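PDB 6LKR: C-type lectin domain family 4, member b1 from Mus musculus, which probably binds carbohydrate through a calcium-binding C-type lectin domain and, as an immunoreceptor, may regulate dendritic cells. Local coordinates for residues G39-V44 with Q77-T82. Numbering follows the deposited sequence.
Sequences GAHLVV and QWVDQT
V44 packs against W78, V79 and D80 in a side-chain contact, without backbone pairing, between the end of short strand 41-42 and the turn that follows strand 76-78 in this C-type lectin domain. The CG1 methyl of V44, anti to its backbone N (chi1 170°), lies over one face of the W78 indole in a CH-pi contact, 4.0 Å from the centroid of the five-membered ring. Both V44 methyls touch the D80 carboxylate, CG2 lying 3.7 Å from D80 CG, and V44 CG2 also meets V79 CG2 at 3.9 Å. V79 CG2 also touches H41 CB (3.7 Å) and lies close to L42 O, at 3.4 Å. A type I turn from W78 to Q81 brings V79 and D80 up to residues 39-44. D80 is held by an Asx turn, its OD1 accepting from T82 N (3.0 Å) and also from T82 OG1, which in turn bonds H46. In the conformer described, the H41 imidazole has V79 O over one face and ND1 bonded to E32 of helix 28-37. That helix also packs on L42 and V79, while V43 bonds through its backbone to strands 64-70 and 126-132, and W78 rests on L68 of strand 64-70.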
# COMPACT_ATOMS: atom_id res chain seq x y z
N GLY A 39 -6.92 5.46 15.18
CA GLY A 39 -5.64 5.64 14.46
C GLY A 39 -5.52 4.62 13.34
O GLY A 39 -4.38 4.25 13.00
N ALA A 40 -6.65 4.20 12.79
CA ALA A 40 -6.74 3.09 11.81
C ALA A 40 -7.46 3.57 10.56
O ALA A 40 -7.80 4.76 10.47
CB ALA A 40 -7.45 1.92 12.44
N HIS A 41 -7.67 2.67 9.61
CA HIS A 41 -8.43 2.90 8.34
C HIS A 41 -9.32 1.69 8.08
O HIS A 41 -8.94 0.59 8.56
CB HIS A 41 -7.46 3.07 7.16
CG HIS A 41 -6.97 4.47 6.95
ND1 HIS A 41 -7.82 5.52 6.70
CD2 HIS A 41 -5.72 4.97 6.92
CE1 HIS A 41 -7.12 6.62 6.54
NE2 HIS A 41 -5.83 6.32 6.67
N LEU A 42 -10.39 1.85 7.31
CA LEU A 42 -11.10 0.68 6.74
C LEU A 42 -10.04 -0.13 5.98
O LEU A 42 -9.11 0.48 5.42
CB LEU A 42 -12.22 1.13 5.81
CG LEU A 42 -13.48 1.66 6.49
CD1 LEU A 42 -14.43 2.22 5.44
CD2 LEU A 42 -14.17 0.56 7.29
N VAL A 43 -10.16 -1.45 6.00
CA VAL A 43 -9.13 -2.38 5.47
C VAL A 43 -8.82 -2.02 4.02
O VAL A 43 -9.75 -1.69 3.23
CB VAL A 43 -9.51 -3.87 5.60
CG1 VAL A 43 -9.38 -4.33 7.03
CG2 VAL A 43 -10.88 -4.18 5.03
N VAL A 44 -7.54 -2.09 3.70
CA VAL A 44 -6.96 -1.82 2.36
C VAL A 44 -6.37 -3.16 1.90
O VAL A 44 -5.35 -3.59 2.48
CB VAL A 44 -5.91 -0.70 2.46
CG1 VAL A 44 -5.12 -0.55 1.17
CG2 VAL A 44 -6.56 0.62 2.87
N GLN A 77 -10.35 3.91 -5.31
CA GLN A 77 -9.22 4.43 -4.52
C GLN A 77 -9.30 3.79 -3.13
O GLN A 77 -10.42 3.70 -2.59
CB GLN A 77 -9.28 5.95 -4.48
CG GLN A 77 -8.07 6.62 -3.85
CD GLN A 77 -8.05 8.11 -4.13
OE1 GLN A 77 -7.80 8.54 -5.25
NE2 GLN A 77 -8.34 8.90 -3.11
N TRP A 78 -8.16 3.35 -2.61
CA TRP A 78 -8.03 2.88 -1.21
C TRP A 78 -8.00 4.10 -0.28
O TRP A 78 -7.46 5.13 -0.70
CB TRP A 78 -6.78 2.02 -1.04
CG TRP A 78 -6.85 0.72 -1.78
CD1 TRP A 78 -6.12 0.35 -2.87
CD2 TRP A 78 -7.74 -0.37 -1.50
NE1 TRP A 78 -6.47 -0.92 -3.27
CE2 TRP A 78 -7.47 -1.38 -2.45
CE3 TRP A 78 -8.72 -0.61 -0.53
CZ2 TRP A 78 -8.17 -2.59 -2.47
CZ3 TRP A 78 -9.41 -1.80 -0.55
CH2 TRP A 78 -9.14 -2.77 -1.51
N VAL A 79 -8.53 3.97 0.93
CA VAL A 79 -8.63 5.11 1.89
C VAL A 79 -7.23 5.58 2.32
O VAL A 79 -7.15 6.72 2.78
CB VAL A 79 -9.49 4.77 3.12
CG1 VAL A 79 -10.96 4.71 2.74
CG2 VAL A 79 -9.05 3.48 3.81
N ASP A 80 -6.18 4.77 2.17
CA ASP A 80 -4.79 5.21 2.50
C ASP A 80 -4.10 5.73 1.23
O ASP A 80 -2.89 6.02 1.30
CB ASP A 80 -4.00 4.10 3.19
CG ASP A 80 -3.67 2.93 2.29
OD1 ASP A 80 -4.09 2.96 1.10
OD2 ASP A 80 -3.00 2.00 2.78
N GLN A 81 -4.83 5.77 0.12
CA GLN A 81 -4.42 6.34 -1.19
C GLN A 81 -3.36 5.48 -1.88
O GLN A 81 -2.82 5.94 -2.90
CB GLN A 81 -3.87 7.76 -1.00
CG GLN A 81 -4.79 8.68 -0.22
CD GLN A 81 -4.11 10.01 0.01
OE1 GLN A 81 -3.29 10.16 0.93
NE2 GLN A 81 -4.41 10.96 -0.85
N THR A 82 -3.08 4.26 -1.39
CA THR A 82 -2.08 3.36 -2.01
C THR A 82 -2.66 2.85 -3.33
O THR A 82 -3.88 2.81 -3.49
CB THR A 82 -1.65 2.24 -1.05
OG1 THR A 82 -2.81 1.55 -0.59
CG2 THR A 82 -0.84 2.78 0.11